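Local coordinates for ABC transporter substrate-binding protein (Rhizobium radiobacter, PDB 6TFX), which binds the mannityl-opine mannopinic acid as the solute-binding protein of an ABC transporter and probably hands it on for import, at residues Gly224-Arg229 with Lys282-Arg287; Arg287-Val292 with Thr458-Thr463. All blocks are in the same frame, centred on the assembly; numbering follows the deposited sequence.

Contact 1: residues Gly224-Arg229 with Lys282-Arg287; sequences GNQDQR and KYRGER. With N72 ((2~{R})-2-[[(3~{R},4~{R},5~{S})-3,4,5,6-tetrakis(oxidanyl)-2-oxidanylidene-hexyl]amino]pentanedioic acid), chain C.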
loop_
_atom_site.group_PDB
_atom_site.type_symbol
_atom_site.label_atom_id
_atom_site.label_comp_id
_atom_site.label_asym_id
_atom_site.label_seq_id
_atom_site.Cartn_x
_atom_site.Cartn_y
_atom_site.Cartn_z
ATOM N N GLY A 224 12.694 -8.796 4.774
ATOM C CA GLY A 224 13.388 -9.649 3.836
ATOM C C GLY A 224 13.258 -9.104 2.440
ATOM O O GLY A 224 13.089 -7.897 2.245
ATOM N N ASN A 225 13.336 -9.992 1.459
ATOM C CA ASN A 225 13.102 -9.589 0.078
ATOM C C ASN A 225 12.310 -10.707 -0.620
ATOM O O ASN A 225 11.819 -11.633 0.047
ATOM C CB ASN A 225 14.405 -9.225 -0.640
ATOM C CG ASN A 225 15.335 -10.384 -0.872
ATOM O OD1 ASN A 225 14.949 -11.561 -0.793
ATOM N ND2 ASN A 225 16.584 -10.069 -1.215
ATOM N N GLN A 226 12.156 -10.606 -1.941
ATOM C CA GLN A 226 11.319 -11.577 -2.685
ATOM C C GLN A 226 12.070 -12.804 -3.181
ATOM O O GLN A 226 11.469 -13.692 -3.798
ATOM C CB GLN A 226 10.648 -10.860 -3.864
ATOM C CG GLN A 226 9.692 -9.733 -3.457
ATOM C CD GLN A 226 10.404 -8.475 -2.986
ATOM O OE1 GLN A 226 11.414 -8.043 -3.564
ATOM N NE2 GLN A 226 9.912 -7.893 -1.900
ATOM N N ASP A 227 13.371 -12.854 -2.930
ATOM C CA ASP A 227 14.242 -13.927 -3.409
ATOM C C ASP A 227 14.196 -15.168 -2.517
ATOM O O ASP A 227 14.457 -15.086 -1.313
ATOM C CB ASP A 227 15.675 -13.396 -3.532
ATOM C CG ASP A 227 16.647 -14.264 -4.316
ATOM O OD1 ASP A 227 16.359 -15.469 -4.502
ATOM O OD2 ASP A 227 17.702 -13.739 -4.736
ATOM N N GLN A 228 13.889 -16.333 -3.123
ATOM C CA GLN A 228 13.825 -17.608 -2.404
ATOM C C GLN A 228 15.147 -17.981 -1.718
ATOM O O GLN A 228 15.125 -18.654 -0.687
ATOM C CB GLN A 228 13.318 -18.744 -3.301
ATOM C CG GLN A 228 14.187 -19.043 -4.523
ATOM C CD GLN A 228 13.547 -20.119 -5.367
ATOM O OE1 GLN A 228 13.184 -21.187 -4.870
ATOM N NE2 GLN A 228 13.368 -19.853 -6.652
ATOM N N ARG A 229 16.276 -17.481 -2.250
ATOM C CA ARG A 229 17.615 -17.735 -1.709
ATOM C C ARG A 229 17.777 -17.113 -0.313
ATOM O O ARG A 229 18.348 -17.738 0.596
ATOM C CB ARG A 229 18.674 -17.217 -2.687
ATOM C CG ARG A 229 18.803 -18.130 -3.925
ATOM C CD ARG A 229 19.041 -17.362 -5.221
ATOM N NE ARG A 229 18.688 -18.160 -6.404
ATOM C CZ ARG A 229 17.531 -18.075 -7.060
ATOM N NH1 ARG A 229 17.304 -18.843 -8.119
ATOM N NH2 ARG A 229 16.594 -17.217 -6.666
ATOM N N LYS A 282 9.121 -17.865 -11.170
ATOM C CA LYS A 282 9.892 -19.120 -11.006
ATOM C C LYS A 282 11.253 -18.830 -10.387
ATOM O O LYS A 282 11.670 -19.530 -9.473
ATOM C CB LYS A 282 10.089 -19.821 -12.362
ATOM C CG LYS A 282 9.128 -20.988 -12.579
ATOM C CD LYS A 282 9.592 -21.929 -13.695
ATOM C CE LYS A 282 9.097 -21.547 -15.075
ATOM N NZ LYS A 282 7.664 -21.895 -15.279
ATOM N N TYR A 283 11.922 -17.759 -10.853
ATOM C CA TYR A 283 13.242 -17.361 -10.348
ATOM C C TYR A 283 13.169 -16.917 -8.887
ATOM O O TYR A 283 13.965 -17.379 -8.054
ATOM C CB TYR A 283 13.825 -16.232 -11.218
ATOM C CG TYR A 283 15.075 -15.611 -10.636
ATOM C CD1 TYR A 283 16.289 -16.294 -10.651
ATOM C CD2 TYR A 283 15.048 -14.339 -10.072
ATOM C CE1 TYR A 283 17.429 -15.751 -10.062
ATOM C CE2 TYR A 283 16.185 -13.782 -9.488
ATOM C CZ TYR A 283 17.381 -14.482 -9.510
ATOM O OH TYR A 283 18.523 -13.931 -8.975
ATOM N N ARG A 284 12.235 -15.989 -8.582
ATOM C CA ARG A 284 12.104 -15.455 -7.215
ATOM C C ARG A 284 11.556 -16.471 -6.226
ATOM O O ARG A 284 11.948 -16.438 -5.064
ATOM C CB ARG A 284 11.263 -14.181 -7.195
ATOM C CG ARG A 284 12.004 -13.004 -7.816
ATOM C CD ARG A 284 11.171 -11.729 -7.763
ATOM N NE ARG A 284 12.053 -10.572 -7.655
ATOM C CZ ARG A 284 11.650 -9.337 -7.352
ATOM N NH1 ARG A 284 10.357 -9.074 -7.174
ATOM N NH2 ARG A 284 12.540 -8.356 -7.226
ATOM N N GLY A 285 10.678 -17.359 -6.688
ATOM C CA GLY A 285 10.113 -18.433 -5.865
ATOM C C GLY A 285 8.608 -18.333 -5.745
ATOM O O GLY A 285 8.070 -17.260 -5.418
ATOM N N GLU A 286 7.922 -19.468 -5.972
ATOM C CA GLU A 286 6.458 -19.541 -6.006
ATOM C C GLU A 286 5.748 -19.461 -4.651
ATOM O O GLU A 286 4.533 -19.251 -4.639
ATOM C CB GLU A 286 5.989 -20.793 -6.775
ATOM C CG GLU A 286 5.656 -20.499 -8.227
ATOM C CD GLU A 286 6.670 -20.911 -9.279
ATOM O OE1 GLU A 286 7.837 -21.205 -8.925
ATOM O OE2 GLU A 286 6.290 -20.932 -10.471
ATOM N N ARG A 287 6.468 -19.575 -3.526
ATOM C CA ARG A 287 5.832 -19.431 -2.203
ATOM C C ARG A 287 5.438 -17.956 -1.948
ATOM O O ARG A 287 4.385 -17.659 -1.362
ATOM C CB ARG A 287 6.804 -19.908 -1.111
ATOM C CG ARG A 287 6.247 -19.813 0.311
ATOM C CD ARG A 287 7.280 -20.217 1.347
ATOM N NE ARG A 287 6.860 -19.845 2.697
ATOM C CZ ARG A 287 7.621 -19.965 3.781
ATOM N NH1 ARG A 287 8.852 -20.453 3.687
ATOM N NH2 ARG A 287 7.156 -19.596 4.967
HETATM O OAB N72 C . 9.892 -6.731 -5.687
HETATM C CAF N72 C . 8.764 -5.834 -5.715
HETATM C CAG N72 C . 8.751 -4.675 -4.663
HETATM O OAC N72 C . 9.654 -4.865 -3.622
HETATM C CAH N72 C . 7.321 -4.233 -4.346
HETATM O OAM N72 C . 6.229 -4.997 -4.691
HETATM C CAI N72 C . 6.632 -3.778 -3.074
HETATM O OAD N72 C . 7.200 -4.407 -1.947
HETATM C CAJ N72 C . 6.438 -2.282 -3.034
HETATM O OAE N72 C . 6.394 -1.660 -4.126
HETATM C CAK N72 C . 6.359 -1.539 -1.670
HETATM N N N72 C . 5.030 -1.028 -1.431
HETATM C CA N72 C . 4.760 0.358 -1.355
HETATM C C N72 C . 5.814 1.324 -1.819
HETATM O O N72 C . 6.051 1.892 -2.959
HETATM C CB N72 C . 3.336 0.634 -1.845
HETATM C CG N72 C . 2.974 2.026 -2.364
HETATM C CD N72 C . 1.497 2.380 -2.173
HETATM O OE1 N72 C . 0.815 1.908 -1.207
HETATM O OE2 N72 C . 0.965 3.168 -2.986
HETATM O OXT N72 C . 6.449 1.544 -0.772
HETATM O O HOH W 1 11.529 -21.863 -8.119
#
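Gln228 N meets Arg284 O in a weak hydrogen bond of 2.7 Å, where the start of helix 228-235 abuts the C-terminal end of helix 277-284. Asp227 is the N-cap of helix 228-235; its OD1 accepts from Arg229 N and, in a salt bridge, from Arg229 NH2, the two coming from opposite faces of the carboxylate. Before it, Asn225 OD1 takes Asp227 N and closes an Asx turn. Two side chains grip Tyr283 O near the end of helix 277-284. Gln228 NE2 reaches Tyr283 O at 2.9 Å from above the carbonyl plane. Gln228 CG stands between the backbone N and carbonyl carbon (chi1 61°), the chain extended beyond. Arg229 NH2 meets Tyr283 O at 3.0 Å from the opposite face, nearly straight at 170°. The Arg229 guanidinium also lies flat on the Tyr283 ring, planes 25° apart, offset toward CE1 at the rim. A water bridges Gln228 NE2 and Lys282 O. Gly285 leaves the helix with positive phi, its CA 3.6 Å from Gln228 NE2. On the ligand side, the Gln226 and Arg284 side chains run side by side, pointing the same way. Gln226 CB sits over one face of the Arg284 guanidinium, and Gly341 O binds Arg284 NH2. Both residues line the mannopinic acid pocket, where Arg284 NH1 donates to ligand atom OAB at 2.8 Å.

Contact 2: residues Arg287-Val292 with Thr458-Thr463; sequences RVNRAV and TENLGT. With N72 ((2~{R})-2-[[(3~{R},4~{R},5~{S})-3,4,5,6-tetrakis(oxidanyl)-2-oxidanylidene-hexyl]amino]pentanedioic acid), chain C.
Val288 O accepts from Leu461 N at 2.9 Å, the first of three backbone hydrogen bonds that join residues 288-290 to strand 454-467. The short segments run antiparallel, at 159°. Arg290 and Glu459 form the hydrogen-bonded pair: Arg290 N donates to Glu459 O, and Glu459 N to Arg290 O. Asn289 with Asn460 and Ala291 with Thr458 are non-hydrogen-bonded pairs. Here CA-H...O contacts add to the pairing, as from Asn460 CA to Val288 O.

Asn460 can be followed outward. Its CB packs against Asn289 OD1 at 3.5 Å. CG stands between the backbone N and the carbonyl carbon (chi1 34°) and lies near ligand atom OAM. OD1 accepts a hydrogen bond from OAM at 3.1 Å. ND2 donates to a water, makes a weak hydrogen bond to Asn251 OD1 and touches ligand atom CAF. That water also donates to Asn289 OD1 and lies 2.6 Å from Thr458 OG1, tying three side chains together. The amide planes of Asn289 and Asn460 are 73° apart. The other end of the Asn289 amide, ND2, is held by Gly285 O and Gln226 O.

On the side of the sheet that carries Arg290 and Glu459, the Val292 side chain crosses that of Glu459 at about a right angle, and Val292 CG2 comes to 3.4 Å from Glu459 CD. Glu459 OE2 is hydrogen-bonded to Ser298 OG. Farther along, Val288 CG2 packs on Thr463 CG2 at 3.6 Å.

Strand 240-255 also bonds to strand 454-467, through Asn251 and Glu249, two residues that bind the ligand themselves. Strand 454-467 thus pairs antiparallel with both 289-291 and 240-255 and presents Asn460 to the opine pocket of this family 5 solute-binding protein.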
loop_
_atom_site.group_PDB
_atom_site.type_symbol
_atom_site.label_atom_id
_atom_site.label_comp_id
_atom_site.label_asym_id
_atom_site.label_seq_id
_atom_site.Cartn_x
_atom_site.Cartn_y
_atom_site.Cartn_z
ATOM N N ARG A 287 6.468 -19.575 -3.526
ATOM C CA ARG A 287 5.832 -19.431 -2.203
ATOM C C ARG A 287 5.438 -17.956 -1.948
ATOM O O ARG A 287 4.385 -17.659 -1.362
ATOM C CB ARG A 287 6.804 -19.908 -1.111
ATOM C CG ARG A 287 6.247 -19.813 0.311
ATOM C CD ARG A 287 7.280 -20.217 1.347
ATOM N NE ARG A 287 6.860 -19.845 2.697
ATOM C CZ ARG A 287 7.621 -19.965 3.781
ATOM N NH1 ARG A 287 8.852 -20.453 3.687
ATOM N NH2 ARG A 287 7.156 -19.596 4.967
ATOM N N VAL A 288 6.287 -17.037 -2.415
ATOM C CA VAL A 288 6.098 -15.609 -2.174
ATOM C C VAL A 288 5.604 -14.851 -3.397
ATOM O O VAL A 288 4.905 -13.849 -3.245
ATOM C CB VAL A 288 7.466 -15.045 -1.682
ATOM C CG1 VAL A 288 7.530 -13.520 -1.723
ATOM C CG2 VAL A 288 7.805 -15.593 -0.296
ATOM N N ASN A 289 5.963 -15.348 -4.598
ATOM C CA ASN A 289 5.698 -14.637 -5.856
ATOM C C ASN A 289 4.821 -15.397 -6.814
ATOM O O ASN A 289 4.971 -16.605 -6.965
ATOM C CB ASN A 289 7.038 -14.402 -6.562
ATOM C CG ASN A 289 8.046 -13.734 -5.670
ATOM O OD1 ASN A 289 8.090 -12.511 -5.595
ATOM N ND2 ASN A 289 8.851 -14.520 -4.949
ATOM N N ARG A 290 3.959 -14.674 -7.531
ATOM C CA ARG A 290 3.112 -15.320 -8.531
ATOM C C ARG A 290 2.897 -14.381 -9.694
ATOM O O ARG A 290 2.694 -13.185 -9.476
ATOM C CB ARG A 290 1.731 -15.700 -7.953
ATOM C CG ARG A 290 1.722 -16.833 -6.922
ATOM C CD ARG A 290 2.027 -18.211 -7.504
ATOM N NE ARG A 290 2.359 -19.172 -6.450
ATOM C CZ ARG A 290 1.468 -19.914 -5.799
ATOM N NH1 ARG A 290 0.175 -19.825 -6.092
ATOM N NH2 ARG A 290 1.862 -20.756 -4.853
ATOM N N ALA A 291 2.918 -14.908 -10.923
ATOM C CA ALA A 291 2.566 -14.081 -12.084
ATOM C C ALA A 291 1.055 -13.860 -11.999
ATOM O O ALA A 291 0.332 -14.760 -11.546
ATOM C CB ALA A 291 2.907 -14.807 -13.371
ATOM N N VAL A 292 0.585 -12.673 -12.405
ATOM C CA VAL A 292 -0.844 -12.344 -12.309
ATOM C C VAL A 292 -1.428 -12.130 -13.700
ATOM O O VAL A 292 -0.947 -11.245 -14.419
ATOM C CB VAL A 292 -1.083 -11.099 -11.393
ATOM C CG1 VAL A 292 -2.579 -10.765 -11.279
ATOM C CG2 VAL A 292 -0.499 -11.333 -10.011
ATOM N N THR A 458 4.691 -9.718 -11.470
ATOM C CA THR A 458 4.344 -10.643 -10.397
ATOM C C THR A 458 3.691 -9.855 -9.256
ATOM O O THR A 458 3.851 -8.629 -9.175
ATOM C CB THR A 458 5.642 -11.260 -9.845
ATOM O OG1 THR A 458 6.573 -10.190 -9.574
ATOM C CG2 THR A 458 6.245 -12.286 -10.796
ATOM N N GLU A 459 3.019 -10.576 -8.331
ATOM C CA GLU A 459 2.567 -10.002 -7.072
ATOM C C GLU A 459 3.399 -10.744 -6.020
ATOM O O GLU A 459 3.728 -11.930 -6.227
ATOM C CB GLU A 459 1.049 -10.141 -6.826
ATOM C CG GLU A 459 0.541 -11.566 -6.732
ATOM C CD GLU A 459 -0.970 -11.699 -6.685
ATOM O OE1 GLU A 459 -1.672 -10.666 -6.768
ATOM O OE2 GLU A 459 -1.452 -12.852 -6.612
ATOM N N ASN A 460 3.789 -10.056 -4.938
ATOM C CA ASN A 460 4.589 -10.722 -3.912
ATOM C C ASN A 460 4.017 -10.478 -2.501
ATOM O O ASN A 460 3.650 -9.350 -2.146
ATOM C CB ASN A 460 6.048 -10.213 -3.923
ATOM C CG ASN A 460 6.194 -8.750 -4.301
ATOM O OD1 ASN A 460 5.797 -7.814 -3.563
ATOM N ND2 ASN A 460 6.704 -8.540 -5.477
ATOM N N LEU A 461 4.015 -11.528 -1.686
ATOM C CA LEU A 461 3.636 -11.367 -0.294
ATOM C C LEU A 461 4.782 -10.597 0.393
ATOM O O LEU A 461 5.917 -10.619 -0.114
ATOM C CB LEU A 461 3.532 -12.760 0.368
ATOM C CG LEU A 461 2.414 -13.627 -0.170
ATOM C CD1 LEU A 461 2.530 -15.042 0.376
ATOM C CD2 LEU A 461 1.058 -13.041 0.210
ATOM N N GLY A 462 4.494 -9.952 1.522
ATOM C CA GLY A 462 5.541 -9.282 2.291
ATOM C C GLY A 462 6.367 -10.362 2.971
ATOM O O GLY A 462 5.822 -11.389 3.360
ATOM N N THR A 463 7.678 -10.182 3.081
ATOM C CA THR A 463 8.540 -11.205 3.694
ATOM C C THR A 463 9.318 -10.554 4.823
ATOM O O THR A 463 9.983 -9.546 4.609
ATOM C CB THR A 463 9.516 -11.813 2.670
ATOM O OG1 THR A 463 10.198 -10.753 2.007
ATOM C CG2 THR A 463 8.826 -12.699 1.652
HETATM O OAB N72 C . 9.892 -6.731 -5.687
HETATM C CAF N72 C . 8.764 -5.834 -5.715
HETATM C CAG N72 C . 8.751 -4.675 -4.663
HETATM O OAC N72 C . 9.654 -4.865 -3.622
HETATM C CAH N72 C . 7.321 -4.233 -4.346
HETATM O OAM N72 C . 6.229 -4.997 -4.691
HETATM C CAI N72 C . 6.632 -3.778 -3.074
HETATM O OAD N72 C . 7.200 -4.407 -1.947
HETATM C CAJ N72 C . 6.438 -2.282 -3.034
HETATM O OAE N72 C . 6.394 -1.660 -4.126
HETATM C CAK N72 C . 6.359 -1.539 -1.670
HETATM N N N72 C . 5.030 -1.028 -1.431
HETATM C CA N72 C . 4.760 0.358 -1.355
HETATM C C N72 C . 5.814 1.324 -1.819
HETATM O O N72 C . 6.051 1.892 -2.959
HETATM C CB N72 C . 3.336 0.634 -1.845
HETATM C CG N72 C . 2.974 2.026 -2.364
HETATM C CD N72 C . 1.497 2.380 -2.173
HETATM O OE1 N72 C . 0.815 1.908 -1.207
HETATM O OE2 N72 C . 0.965 3.168 -2.986
HETATM O OXT N72 C . 6.449 1.544 -0.772
HETATM O O HOH W 2 7.717 -10.405 -7.198
#

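Overall arrangement
Contacts 1 and 2 follow each other along the chain and share Arg287, where the turn after helix 277-284 leads into strand 289-291. Their centres are 8 Å apart. Residues 224-229 also join strand 454-467 directly: Gly224 N lies 2.8 Å from Thr463 O, and Asn225 O lies 2.7 Å from Thr463 OG1, both probable hydrogen bonds. Side chains close the seam, with Arg284 CB 3.3 Å from Asn289 ND2 and Gln226 CG 3.7 Å from Asn460 CB. Both contacts touch the mannopinic acid at its polyhydroxylated end, where they grip different oxygens. Tyr384, His367, His371 and Arg388 bind the same ligand.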